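Local coordinates for protein BspA (BspA_V) (Streptococcus agalactiae serotype III, PDB 5DZ8) that probably helps group B streptococci adhere to their targets, being the variable domain of a cell wall-anchored antigen I/II family adhesin, at residues 9-14 and 21-26; 39-44 and 151-156; 51-56 and 76-81; 70-75 and 130-135; 94-99 and 111-116. One frame throughout, in Å; residues are numbered along the deposited sequence.

The domain has no helix. Contacts 1, 3 and 4 are strand pairings within one six-stranded antiparallel sheet. Contact 5 is a hairpin of a second, three-stranded sheet. Contact 2 joins the two sheets through side chains, and its strand 144-167 pairs directly with strand 94-101 of contact 5. The centres of contacts 2 and 5 are about 7 Å apart. Contacts 3 and 4 share strand 69-85, with centres about 21 Å apart. Contact 4 lies about 35 Å from contacts 2 and 5, across the centre of the chain. Contact 1 comes first along the chain; contact 2 spans contacts 3, 4 and 5. Contacts 1, 2 and 4 also touch the second subunit of the assembly.

Contact 1. Residues 9-14 and 21-26; sequences KAQAKG and GNSIMT
Q11 reaches across to S23 and I24 where strand 4-12 meets the approach to strand 25-29. Its chi1 of -165° sets CG anti to the backbone N, and the chain beyond is extended. From CB the first atom to touch is CG. It lies 3.6 Å from S23 OG and also packs on I24 CG1. CD then passes I24 CG1 at 4.0 Å. At the tip, OE1 lies 3.9 Å from both I24 CG1 and I24 CD1. OE1 also accepts a hydrogen bond from a water at 3.2 Å, and the same water is hydrogen-bonded to S23 OG at 2.7 Å. The water thus joins the two polar tips. S23 OG also takes a weak hydrogen bond from A12 N. Further along, A10 and M25 exchange two backbone bonds: A10 N to M25 O is 3.0 Å and M25 N to A10 O is 2.9 Å. K9 CB rests 3.3 Å from M25 O, while K9 NZ bonds to L162 and S164 of the second subunit. Residues 9-12 also pair with a strand of that subunit. The whole is a short antiparallel ladder at the outermost strand of this chain's sheet, which runs on into the second subunit.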
# COMPACT_ATOMS: atom_id res chain seq x y z
N LYS A 9 -18.57 15.81 6.74
CA LYS A 9 -18.21 15.47 5.41
C LYS A 9 -16.78 14.91 5.29
O LYS A 9 -16.00 14.97 6.22
CB LYS A 9 -18.43 16.67 4.48
CG LYS A 9 -17.54 17.85 4.66
CD LYS A 9 -18.36 19.17 4.46
CE LYS A 9 -18.26 20.14 5.66
NZ LYS A 9 -18.61 19.58 7.03
N ALA A 10 -16.47 14.38 4.14
CA ALA A 10 -15.16 13.78 3.90
C ALA A 10 -14.59 14.38 2.65
O ALA A 10 -15.28 14.51 1.62
CB ALA A 10 -15.29 12.28 3.74
N GLN A 11 -13.34 14.74 2.76
CA GLN A 11 -12.61 15.35 1.69
C GLN A 11 -11.25 14.69 1.57
O GLN A 11 -10.52 14.50 2.57
CB GLN A 11 -12.45 16.84 1.96
CG GLN A 11 -12.01 17.60 0.72
CD GLN A 11 -11.90 19.12 0.94
OE1 GLN A 11 -11.99 19.91 -0.03
NE2 GLN A 11 -11.67 19.53 2.20
N ALA A 12 -10.90 14.34 0.34
CA ALA A 12 -9.62 13.73 0.04
C ALA A 12 -8.52 14.78 0.11
O ALA A 12 -8.74 15.88 -0.29
CB ALA A 12 -9.65 13.10 -1.34
N LYS A 13 -7.37 14.41 0.70
CA LYS A 13 -6.09 15.13 0.59
C LYS A 13 -5.62 15.37 -0.86
O LYS A 13 -4.99 14.51 -1.48
CB LYS A 13 -4.99 14.34 1.33
N GLY A 14 -5.96 16.54 -1.40
CA GLY A 14 -5.35 17.10 -2.60
C GLY A 14 -4.70 18.42 -2.21
O GLY A 14 -4.81 18.84 -1.06
N GLY A 21 -13.25 21.29 -4.54
CA GLY A 21 -14.53 20.82 -3.98
C GLY A 21 -15.11 19.54 -4.58
O GLY A 21 -16.17 19.06 -4.15
N ASN A 22 -14.43 18.98 -5.57
CA ASN A 22 -14.98 17.80 -6.27
C ASN A 22 -14.97 16.48 -5.47
O ASN A 22 -15.83 15.63 -5.72
CB ASN A 22 -14.26 17.57 -7.61
CG ASN A 22 -12.77 17.42 -7.45
OD1 ASN A 22 -12.07 18.40 -7.18
ND2 ASN A 22 -12.28 16.20 -7.56
N SER A 23 -13.99 16.31 -4.55
CA SER A 23 -13.87 15.05 -3.74
C SER A 23 -14.81 15.01 -2.47
O SER A 23 -14.91 14.01 -1.78
CB SER A 23 -12.40 14.83 -3.34
OG SER A 23 -11.96 15.85 -2.43
N ILE A 24 -15.51 16.09 -2.21
CA ILE A 24 -16.32 16.24 -1.02
C ILE A 24 -17.53 15.30 -1.05
O ILE A 24 -18.29 15.33 -1.98
CB ILE A 24 -16.79 17.69 -0.89
CG1 ILE A 24 -15.59 18.58 -0.55
CG2 ILE A 24 -17.84 17.87 0.21
CD1 ILE A 24 -15.90 20.07 -0.47
N MSE A 25 -17.68 14.47 -0.02
CA MSE A 25 -18.88 13.60 0.19
C MSE A 25 -19.59 14.06 1.43
O MSE A 25 -19.00 14.11 2.53
CB MSE A 25 -18.37 12.20 0.38
CG MSE A 25 -19.23 11.14 -0.29
SE MSE A 25 -18.05 9.57 -0.20
CE MSE A 25 -16.79 10.22 -1.59
N THR A 26 -20.84 14.46 1.30
CA THR A 26 -21.59 14.84 2.49
C THR A 26 -22.24 13.58 3.05
O THR A 26 -22.60 12.66 2.33
CB THR A 26 -22.52 16.04 2.28
OG1 THR A 26 -21.72 17.16 1.84
CG2 THR A 26 -23.24 16.44 3.62
O HOH W 1 -12.07 18.49 -2.95

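Contact 2. Residues 39-44 and 151-156; sequences HDMIDG and DDWVHD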
# COMPACT_ATOMS: atom_id res chain seq x y z
N HIS A 39 -19.84 4.83 0.52
CA HIS A 39 -18.98 4.94 -0.66
C HIS A 39 -19.12 3.75 -1.66
O HIS A 39 -19.23 2.58 -1.26
CB HIS A 39 -17.53 5.15 -0.25
CG HIS A 39 -16.81 3.93 0.24
ND1 HIS A 39 -16.58 3.68 1.58
CD2 HIS A 39 -16.20 2.92 -0.43
CE1 HIS A 39 -15.87 2.58 1.71
NE2 HIS A 39 -15.63 2.09 0.51
N ASP A 40 -19.11 4.09 -2.95
CA ASP A 40 -19.05 3.11 -4.06
C ASP A 40 -17.62 2.67 -4.28
O ASP A 40 -16.75 3.50 -4.40
CB ASP A 40 -19.54 3.77 -5.35
CG ASP A 40 -21.03 3.78 -5.48
OD1 ASP A 40 -21.73 3.72 -4.44
OD2 ASP A 40 -21.52 3.85 -6.64
N MSE A 41 -17.39 1.37 -4.35
CA MSE A 41 -16.07 0.82 -4.64
C MSE A 41 -15.99 0.35 -6.08
O MSE A 41 -16.80 -0.49 -6.50
CB MSE A 41 -15.83 -0.36 -3.70
CG MSE A 41 -14.36 -0.75 -3.64
SE MSE A 41 -13.37 0.66 -2.66
CE MSE A 41 -13.80 -0.18 -0.94
N ILE A 42 -15.00 0.89 -6.81
CA ILE A 42 -14.81 0.80 -8.28
C ILE A 42 -13.56 -0.03 -8.56
O ILE A 42 -12.54 0.20 -7.93
CB ILE A 42 -14.57 2.22 -8.88
CG1 ILE A 42 -15.65 3.22 -8.48
CG2 ILE A 42 -14.48 2.19 -10.41
CD1 ILE A 42 -17.06 2.82 -8.88
N ASP A 43 -13.59 -0.93 -9.55
CA ASP A 43 -12.50 -1.90 -9.79
C ASP A 43 -11.52 -1.83 -11.02
O ASP A 43 -10.84 -2.84 -11.27
CB ASP A 43 -13.11 -3.30 -9.73
CG ASP A 43 -13.77 -3.74 -11.05
OD1 ASP A 43 -14.09 -2.85 -11.87
OD2 ASP A 43 -13.96 -4.97 -11.27
N GLY A 44 -11.39 -0.78 -11.83
CA GLY A 44 -12.34 0.30 -12.05
C GLY A 44 -12.91 0.21 -13.46
O GLY A 44 -12.77 1.12 -14.25
N ASP A 151 -8.69 4.76 2.07
CA ASP A 151 -9.39 3.76 1.31
C ASP A 151 -8.57 3.51 0.07
O ASP A 151 -8.72 4.21 -0.94
CB ASP A 151 -10.78 4.27 0.99
CG ASP A 151 -11.61 3.24 0.26
OD1 ASP A 151 -11.57 2.01 0.64
OD2 ASP A 151 -12.31 3.69 -0.68
N ASP A 152 -7.69 2.51 0.17
CA ASP A 152 -6.58 2.33 -0.74
C ASP A 152 -6.72 1.04 -1.54
O ASP A 152 -7.25 0.04 -1.05
CB ASP A 152 -5.29 2.35 0.10
CG ASP A 152 -5.04 3.73 0.73
OD1 ASP A 152 -5.80 4.68 0.38
OD2 ASP A 152 -4.12 3.90 1.57
N TRP A 153 -6.26 1.10 -2.79
CA TRP A 153 -6.04 -0.09 -3.65
C TRP A 153 -4.55 -0.50 -3.57
O TRP A 153 -3.68 0.31 -3.81
CB TRP A 153 -6.41 0.20 -5.12
CG TRP A 153 -7.87 0.03 -5.44
CD1 TRP A 153 -8.78 1.03 -5.67
CD2 TRP A 153 -8.61 -1.21 -5.53
NE1 TRP A 153 -10.03 0.48 -5.90
CE2 TRP A 153 -9.95 -0.88 -5.83
CE3 TRP A 153 -8.26 -2.55 -5.38
CZ2 TRP A 153 -10.92 -1.85 -6.00
CZ3 TRP A 153 -9.24 -3.52 -5.54
CH2 TRP A 153 -10.55 -3.16 -5.85
N VAL A 154 -4.28 -1.75 -3.21
CA VAL A 154 -2.92 -2.28 -3.09
C VAL A 154 -2.67 -3.35 -4.13
O VAL A 154 -3.41 -4.30 -4.22
CB VAL A 154 -2.69 -2.86 -1.70
CG1 VAL A 154 -1.28 -3.42 -1.56
CG2 VAL A 154 -2.94 -1.76 -0.66
N HIS A 155 -1.61 -3.20 -4.91
CA HIS A 155 -1.15 -4.19 -5.89
C HIS A 155 0.27 -4.65 -5.51
O HIS A 155 1.25 -3.92 -5.71
CB HIS A 155 -1.11 -3.55 -7.26
CG HIS A 155 -0.75 -4.48 -8.37
ND1 HIS A 155 -1.56 -4.68 -9.47
CD2 HIS A 155 0.35 -5.24 -8.58
CE1 HIS A 155 -0.99 -5.52 -10.30
NE2 HIS A 155 0.17 -5.88 -9.78
N ASP A 156 0.35 -5.87 -4.98
CA ASP A 156 1.55 -6.44 -4.39
C ASP A 156 2.06 -7.56 -5.28
O ASP A 156 1.51 -8.67 -5.22
CB ASP A 156 1.23 -7.01 -3.03
CG ASP A 156 1.17 -5.95 -1.91
OD1 ASP A 156 1.60 -4.78 -2.09
OD2 ASP A 156 0.67 -6.28 -0.81
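W153 and D151 point from strand 144-167 toward H39, M41, I42 and D43. The two strands run nearly parallel, 12° apart, with axes 10.0 Å apart at closest approach. No backbone bonds join them. The hydrogen bonding is slight: W153 NE1 gives a weak bond to I42 O at 3.2 Å, bent to 121° at the hydrogen. The same oxygen is equally close to W153 CZ2, oblique to the ring.

The apolar and selenium contacts come mainly from M41, a selenomethionine. Its chain bends at chi2 and chi3. M41 CG lies 4.3 Å from W153 CZ2. M41 SE makes an oblique Met-aromatic contact, 5.3 Å from the centre of the five-membered W153 ring. D43 CA adds a touch at W153 CZ2, 4.1 Å away.

The carboxylate contacts belong to D151. It meets M41 tip to tip, with D151 OD1 3.5 Å from M41 CE. It also meets H39 tip to tip. D151 OD2 lies over one face of the imidazole, 3.9 Å from H39 NE2, with the two planes 55° apart. I96 packs on both M41 and W153, and W153 packs on H155 of the second subunit.

The two sheets are therefore held together here mainly by dispersion and weak polar contacts. The nearby carboxylate might modestly favour a protonated H39.

Contact 3. Residues 51-56 and 76-81; sequences GKLTGK and VTLYKY
T54 meets both Y79 and K80, which together form a classic beta bulge opposite it. Its chi1 of 49° places OG1 between the backbone N and the carbonyl carbon. There OG1 accepts from K80 N at 3.0 Å, while T54 O accepts from Y79 N at 2.9 Å. The hydroxyl thus takes up an N-H whose bond to T54 O is long and weak. Y79 has CG anti to its carbonyl carbon (chi1 -64°). Its ring covers G55, with G55 CA 4.0 Å above the plane and offset toward the rim. K56 is extended as far as CE and runs beside Y79 in the same direction. Y79 OH lies 3.5 Å from both K56 CB and K56 CD. K56 NZ goes on to D32 and N58.

L53 projects to the opposite face. Its CD2 touches L78 CD1 at 4.1 Å, the two chains crossing obliquely. Its CD1 lies 4.2 Å from Y81 CB, and here the side chains cross at about a right angle. Beyond the bulge, K56 and T77 exchange two backbone bonds.

This hairpin of strands 47-63 and 69-85 lies between strands 34-42 and 119-135 in the six-stranded sheet. F147 of strand 144-167 packs on L53 and L78, and F98 of the second sheet stacks on Y81.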
# COMPACT_ATOMS: atom_id res chain seq x y z
N GLY A 51 -19.39 0.51 0.69
CA GLY A 51 -18.87 0.61 2.03
C GLY A 51 -19.72 1.62 2.77
O GLY A 51 -20.26 2.52 2.18
N LYS A 52 -19.87 1.41 4.06
CA LYS A 52 -20.67 2.23 4.91
C LYS A 52 -19.96 2.34 6.26
O LYS A 52 -19.66 1.33 6.89
CB LYS A 52 -22.04 1.62 5.14
CG LYS A 52 -22.97 2.49 5.98
CD LYS A 52 -24.08 1.73 6.69
CE LYS A 52 -25.03 1.11 5.72
NZ LYS A 52 -25.76 2.17 5.00
N LEU A 53 -19.67 3.58 6.66
CA LEU A 53 -19.13 3.87 7.98
C LEU A 53 -20.18 4.67 8.76
O LEU A 53 -20.58 5.75 8.31
CB LEU A 53 -17.88 4.74 7.86
CG LEU A 53 -17.10 5.04 9.15
CD1 LEU A 53 -16.44 3.80 9.72
CD2 LEU A 53 -16.03 6.08 8.85
N THR A 54 -20.60 4.14 9.91
CA THR A 54 -21.57 4.75 10.80
C THR A 54 -20.90 5.22 12.06
O THR A 54 -19.93 4.66 12.51
CB THR A 54 -22.64 3.74 11.22
OG1 THR A 54 -21.99 2.55 11.67
CG2 THR A 54 -23.51 3.39 10.01
N GLY A 55 -21.46 6.27 12.64
CA GLY A 55 -20.91 6.85 13.82
C GLY A 55 -21.78 7.95 14.42
O GLY A 55 -22.86 8.17 13.98
N LYS A 56 -21.26 8.67 15.39
CA LYS A 56 -21.98 9.75 16.02
C LYS A 56 -21.04 10.74 16.62
O LYS A 56 -20.15 10.36 17.37
CB LYS A 56 -22.84 9.23 17.12
CG LYS A 56 -23.82 10.28 17.62
CD LYS A 56 -24.67 9.67 18.69
CE LYS A 56 -25.64 10.69 19.27
NZ LYS A 56 -24.90 11.82 19.84
N VAL A 76 -16.16 11.92 19.16
CA VAL A 76 -16.81 11.30 18.05
C VAL A 76 -16.68 9.78 18.14
O VAL A 76 -15.60 9.28 18.41
CB VAL A 76 -16.28 11.80 16.71
CG1 VAL A 76 -14.76 11.66 16.60
CG2 VAL A 76 -16.98 11.08 15.57
N THR A 77 -17.80 9.07 17.94
CA THR A 77 -17.80 7.67 18.11
C THR A 77 -17.98 7.02 16.76
O THR A 77 -18.86 7.41 16.04
CB THR A 77 -18.92 7.23 19.06
OG1 THR A 77 -18.65 7.79 20.34
CG2 THR A 77 -18.93 5.71 19.21
N LEU A 78 -17.14 6.05 16.44
CA LEU A 78 -17.39 5.19 15.30
C LEU A 78 -18.06 3.87 15.74
O LEU A 78 -17.54 3.19 16.61
CB LEU A 78 -16.11 4.88 14.54
CG LEU A 78 -15.34 6.02 13.82
CD1 LEU A 78 -16.19 6.89 12.89
CD2 LEU A 78 -14.61 6.89 14.81
N TYR A 79 -19.15 3.52 15.07
CA TYR A 79 -19.90 2.31 15.36
C TYR A 79 -19.45 1.18 14.46
O TYR A 79 -18.81 0.25 14.93
CB TYR A 79 -21.40 2.55 15.19
CG TYR A 79 -22.05 3.56 16.14
CD1 TYR A 79 -21.55 3.82 17.41
CD2 TYR A 79 -23.23 4.21 15.77
CE1 TYR A 79 -22.16 4.74 18.24
CE2 TYR A 79 -23.86 5.11 16.60
CZ TYR A 79 -23.32 5.38 17.83
OH TYR A 79 -23.98 6.27 18.60
N LYS A 80 -19.75 1.26 13.17
CA LYS A 80 -19.52 0.13 12.30
C LYS A 80 -18.92 0.51 10.97
O LYS A 80 -19.18 1.59 10.45
CB LYS A 80 -20.83 -0.63 12.05
CG LYS A 80 -21.33 -1.37 13.27
CD LYS A 80 -22.50 -2.32 12.96
CE LYS A 80 -23.20 -2.84 14.22
NZ LYS A 80 -22.23 -3.36 15.27
N TYR A 81 -18.16 -0.41 10.42
CA TYR A 81 -17.82 -0.40 9.03
C TYR A 81 -18.32 -1.65 8.35
O TYR A 81 -17.88 -2.75 8.67
CB TYR A 81 -16.31 -0.27 8.81
CG TYR A 81 -15.94 -0.21 7.34
CD1 TYR A 81 -16.28 0.90 6.56
CD2 TYR A 81 -15.29 -1.28 6.71
CE1 TYR A 81 -15.98 0.95 5.20
CE2 TYR A 81 -14.99 -1.24 5.35
CZ TYR A 81 -15.33 -0.14 4.61
OH TYR A 81 -15.03 -0.10 3.27

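Contact 4. Residues 70-75 and 130-135; sequences TAFVDS and NLKYEL
F72 and K132 lie side by side and point the same way from one face of the sheet. K132 CD lies 3.4 Å from F72 CE1, approaching the ring obliquely. K132 also crosses T70 obliquely, with K132 CG 3.6 Å from T70 CG2. The lysine chain then bends at chi3 and chi4. Its NZ forms a salt bridge with E134 OE1 at 2.9 Å, though the placement of the E134 carboxylate is doubtful, since its other oxygen comes too close to T70.

The other face is largely apolar. V73 CG2 reaches the edge of the Y133 ring, 4.1 Å from CE2, and these two side chains cross obliquely. V73 CB also faces L131 CB at 4.1 Å, and A71 CB touches L135 CD2. V144 packs on L131 and Y133, while Y165 of the second subunit packs on V73 and L135.

Between the faces, A71 and Y133 exchange two backbone bonds, as do V73 and L131. N130 N gives a further bond to D74 O at 2.8 Å. A water donates to both D74 OD1 and L131 O; D74 OD2 binds H60. N130 has a positive phi of 50°, and it and L131 both face V73. This is a G1 beta bulge, set in the antiparallel ladder of the outer strand 119-135.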
# COMPACT_ATOMS: atom_id res chain seq x y z
N THR A 70 -22.68 28.54 21.92
CA THR A 70 -21.43 27.81 22.15
C THR A 70 -21.70 26.36 21.79
O THR A 70 -22.63 25.73 22.32
CB THR A 70 -20.91 27.87 23.61
OG1 THR A 70 -20.92 29.20 24.11
CG2 THR A 70 -19.52 27.39 23.64
N ALA A 71 -20.90 25.85 20.88
CA ALA A 71 -20.98 24.49 20.43
C ALA A 71 -19.84 23.72 21.08
O ALA A 71 -18.71 24.06 20.87
CB ALA A 71 -20.83 24.43 18.91
N PHE A 72 -20.16 22.67 21.81
CA PHE A 72 -19.16 21.79 22.44
C PHE A 72 -19.09 20.54 21.61
O PHE A 72 -20.07 19.84 21.46
CB PHE A 72 -19.58 21.42 23.86
CG PHE A 72 -19.46 22.57 24.85
CD1 PHE A 72 -18.25 22.85 25.49
CD2 PHE A 72 -20.57 23.39 25.14
CE1 PHE A 72 -18.14 23.93 26.38
CE2 PHE A 72 -20.46 24.45 26.04
CZ PHE A 72 -19.24 24.72 26.65
N VAL A 73 -17.92 20.26 21.06
CA VAL A 73 -17.73 19.03 20.32
C VAL A 73 -16.87 18.14 21.20
O VAL A 73 -15.66 18.22 21.15
CB VAL A 73 -17.06 19.28 18.98
CG1 VAL A 73 -17.08 18.02 18.11
CG2 VAL A 73 -17.74 20.44 18.27
N ASP A 74 -17.54 17.27 21.95
CA ASP A 74 -16.92 16.50 23.03
C ASP A 74 -16.08 15.37 22.49
O ASP A 74 -14.88 15.30 22.80
CB ASP A 74 -17.96 16.00 24.01
CG ASP A 74 -18.70 17.16 24.69
OD1 ASP A 74 -18.00 18.08 25.21
OD2 ASP A 74 -19.96 17.19 24.64
N SER A 75 -16.67 14.55 21.63
CA SER A 75 -15.99 13.43 21.05
C SER A 75 -16.71 12.95 19.81
O SER A 75 -17.76 13.45 19.49
CB SER A 75 -15.97 12.33 22.10
OG SER A 75 -17.32 11.91 22.33
N ASN A 130 -12.94 17.31 22.66
CA ASN A 130 -12.99 18.48 23.59
C ASN A 130 -12.72 19.79 22.93
O ASN A 130 -11.76 20.48 23.24
CB ASN A 130 -12.01 18.33 24.75
CG ASN A 130 -12.24 17.05 25.52
OD1 ASN A 130 -13.34 16.79 25.99
ND2 ASN A 130 -11.22 16.23 25.59
N LEU A 131 -13.57 20.10 21.97
CA LEU A 131 -13.44 21.32 21.21
C LEU A 131 -14.61 22.17 21.59
O LEU A 131 -15.65 21.66 22.04
CB LEU A 131 -13.42 21.02 19.74
CG LEU A 131 -12.39 20.01 19.27
CD1 LEU A 131 -12.81 19.55 17.89
CD2 LEU A 131 -10.99 20.59 19.21
N LYS A 132 -14.42 23.48 21.47
CA LYS A 132 -15.47 24.47 21.80
C LYS A 132 -15.41 25.58 20.74
O LYS A 132 -14.33 26.09 20.43
CB LYS A 132 -15.25 25.01 23.19
CG LYS A 132 -16.13 26.17 23.58
CD LYS A 132 -16.15 26.37 25.10
CE LYS A 132 -15.11 27.36 25.60
NZ LYS A 132 -15.67 28.72 25.96
N TYR A 133 -16.56 25.91 20.14
CA TYR A 133 -16.63 27.04 19.19
C TYR A 133 -17.68 28.00 19.65
O TYR A 133 -18.86 27.67 19.81
CB TYR A 133 -16.92 26.59 17.80
CG TYR A 133 -15.86 25.64 17.37
CD1 TYR A 133 -14.68 26.07 16.78
CD2 TYR A 133 -16.03 24.27 17.59
CE1 TYR A 133 -13.72 25.17 16.41
CE2 TYR A 133 -15.06 23.36 17.24
CZ TYR A 133 -13.92 23.80 16.68
OH TYR A 133 -12.99 22.83 16.36
N GLU A 134 -17.21 29.20 19.90
CA GLU A 134 -18.00 30.30 20.36
C GLU A 134 -18.49 30.89 19.04
O GLU A 134 -17.69 31.29 18.21
CB GLU A 134 -17.08 31.25 21.12
CG GLU A 134 -17.65 31.87 22.36
CD GLU A 134 -18.04 30.87 23.42
OE1 GLU A 134 -17.13 30.49 24.20
OE2 GLU A 134 -19.26 30.50 23.48
N LEU A 135 -19.80 30.87 18.82
CA LEU A 135 -20.36 31.22 17.51
C LEU A 135 -21.37 32.36 17.58
O LEU A 135 -22.47 32.21 18.07
CB LEU A 135 -21.01 30.02 16.89
CG LEU A 135 -20.28 29.08 15.92
CD1 LEU A 135 -18.80 29.33 15.59
CD2 LEU A 135 -20.57 27.68 16.39
O HOH W 2 -15.98 20.06 24.41

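Contact 5. Residues 94-99 and 111-116; sequences QNIVFR and KAHNGN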
# COMPACT_ATOMS: atom_id res chain seq x y z
N GLN A 94 -5.41 -6.98 -7.09
CA GLN A 94 -5.41 -5.82 -6.22
C GLN A 94 -6.28 -6.10 -4.99
O GLN A 94 -7.25 -6.87 -5.04
CB GLN A 94 -5.83 -4.54 -6.96
CG GLN A 94 -4.76 -3.90 -7.88
CD GLN A 94 -4.78 -2.35 -7.84
OE1 GLN A 94 -3.83 -1.68 -7.40
NE2 GLN A 94 -5.90 -1.78 -8.28
N ASN A 95 -5.89 -5.49 -3.87
CA ASN A 95 -6.60 -5.59 -2.62
C ASN A 95 -6.92 -4.23 -2.11
O ASN A 95 -6.34 -3.26 -2.54
CB ASN A 95 -5.78 -6.35 -1.61
CG ASN A 95 -5.82 -7.82 -1.88
OD1 ASN A 95 -6.90 -8.42 -2.05
ND2 ASN A 95 -4.64 -8.42 -1.97
N ILE A 96 -7.90 -4.19 -1.21
CA ILE A 96 -8.40 -2.96 -0.65
C ILE A 96 -7.97 -2.89 0.79
O ILE A 96 -7.96 -3.89 1.48
CB ILE A 96 -9.92 -2.91 -0.77
CG1 ILE A 96 -10.31 -3.06 -2.24
CG2 ILE A 96 -10.46 -1.61 -0.20
CD1 ILE A 96 -11.68 -3.67 -2.46
N VAL A 97 -7.58 -1.72 1.23
CA VAL A 97 -7.34 -1.49 2.64
C VAL A 97 -8.15 -0.26 3.08
O VAL A 97 -8.02 0.79 2.50
CB VAL A 97 -5.85 -1.26 2.94
CG1 VAL A 97 -5.65 -1.16 4.46
CG2 VAL A 97 -5.02 -2.42 2.39
N PHE A 98 -8.95 -0.43 4.11
CA PHE A 98 -9.70 0.65 4.69
C PHE A 98 -9.14 0.90 6.07
O PHE A 98 -8.96 -0.06 6.86
CB PHE A 98 -11.19 0.31 4.76
CG PHE A 98 -12.04 1.47 5.21
CD1 PHE A 98 -12.48 2.42 4.31
CD2 PHE A 98 -12.34 1.63 6.53
CE1 PHE A 98 -13.25 3.50 4.72
CE2 PHE A 98 -13.09 2.70 6.97
CZ PHE A 98 -13.54 3.66 6.06
N ARG A 99 -8.85 2.17 6.37
CA ARG A 99 -8.36 2.55 7.68
C ARG A 99 -9.07 3.78 8.20
O ARG A 99 -9.40 4.67 7.46
CB ARG A 99 -6.88 2.90 7.73
CG ARG A 99 -5.90 1.86 7.27
CD ARG A 99 -4.46 2.26 7.69
NE ARG A 99 -3.50 1.44 6.96
CZ ARG A 99 -3.19 1.59 5.67
NH1 ARG A 99 -3.73 2.54 4.93
NH2 ARG A 99 -2.34 0.75 5.10
N LYS A 111 -8.69 -2.70 7.86
CA LYS A 111 -9.27 -3.87 7.28
C LYS A 111 -8.82 -3.99 5.84
O LYS A 111 -9.11 -3.13 4.98
CB LYS A 111 -10.77 -3.72 7.32
CG LYS A 111 -11.53 -4.86 6.68
CD LYS A 111 -11.52 -6.14 7.53
CE LYS A 111 -12.30 -7.19 6.75
NZ LYS A 111 -12.57 -8.34 7.60
N ALA A 112 -8.11 -5.09 5.59
CA ALA A 112 -7.60 -5.41 4.29
C ALA A 112 -8.50 -6.51 3.74
O ALA A 112 -8.85 -7.44 4.47
CB ALA A 112 -6.18 -5.89 4.44
N HIS A 113 -8.93 -6.40 2.49
CA HIS A 113 -9.85 -7.37 1.91
C HIS A 113 -9.80 -7.24 0.39
O HIS A 113 -9.27 -6.24 -0.13
CB HIS A 113 -11.29 -7.18 2.47
CG HIS A 113 -11.93 -5.88 2.08
ND1 HIS A 113 -12.93 -5.78 1.13
CD2 HIS A 113 -11.71 -4.62 2.51
CE1 HIS A 113 -13.31 -4.53 1.01
NE2 HIS A 113 -12.57 -3.80 1.82
N ASN A 114 -10.35 -8.25 -0.31
CA ASN A 114 -10.32 -8.34 -1.77
C ASN A 114 -11.59 -7.80 -2.46
O ASN A 114 -11.71 -7.83 -3.69
CB ASN A 114 -10.12 -9.78 -2.20
CG ASN A 114 -11.29 -10.69 -1.83
OD1 ASN A 114 -12.45 -10.25 -1.66
ND2 ASN A 114 -10.98 -11.95 -1.65
N GLY A 115 -12.56 -7.37 -1.66
CA GLY A 115 -13.72 -6.69 -2.18
C GLY A 115 -14.82 -7.60 -2.72
O GLY A 115 -15.84 -7.10 -3.20
N ASN A 116 -14.66 -8.91 -2.57
CA ASN A 116 -15.61 -9.93 -3.07
C ASN A 116 -16.53 -10.54 -2.01
O ASN A 116 -17.46 -11.23 -2.39
CB ASN A 116 -14.84 -11.10 -3.80
CG ASN A 116 -14.17 -10.64 -5.11
OD1 ASN A 116 -14.71 -9.81 -5.84
ND2 ASN A 116 -12.97 -11.13 -5.36
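H113 is turned onto I96 by a chi1 of 65°, which sets its CG between the backbone N and the carbonyl carbon. In I96, CG1 is anti to the carbonyl carbon (chi1 -58°) and CG2 is anti to the backbone N, which puts I96 CG2 3.7 Å from H113 NE2. I96 CB then lies over one face of the imidazole. It is 4.1 Å from the ring centre and 22° off the normal, a CH-pi contact offset toward the rim. I96 CD1 lies 3.9 Å from H113 CE1. CD1 also reaches G115 CA at 3.7 Å, so the isoleucine spans ring and turn. H113 ND1 takes a weak hydrogen bond from G115 N.

In the turn, N114 OD1 accepts from N116 N at 2.7 Å, forming an Asx turn. N95 OD1 approaches N114 CA at 3.4 Å. Four backbone bonds fix the register, two between I96 and H113 and two between F98 and K111. I96 N to H113 O is short, at 2.7 Å, and lies nearly along the C=O axis. On the other face V97 CG2 meets A112 CB at 4.2 Å.

This is the hairpin of strands 94-101 and 107-113. Strand 94-101 is the middle of its three-stranded sheet, with 144-167 on its other side; N95 and V97 form backbone hydrogen bonds with V154 and D152 there. The six-stranded sheet covers the face of I96, F98 and H113. H39 touches F98, and Y83 and F119 meet the H113 ring, F119 edge-to-face. K111 forms a salt bridge with E121 of strand 119-135.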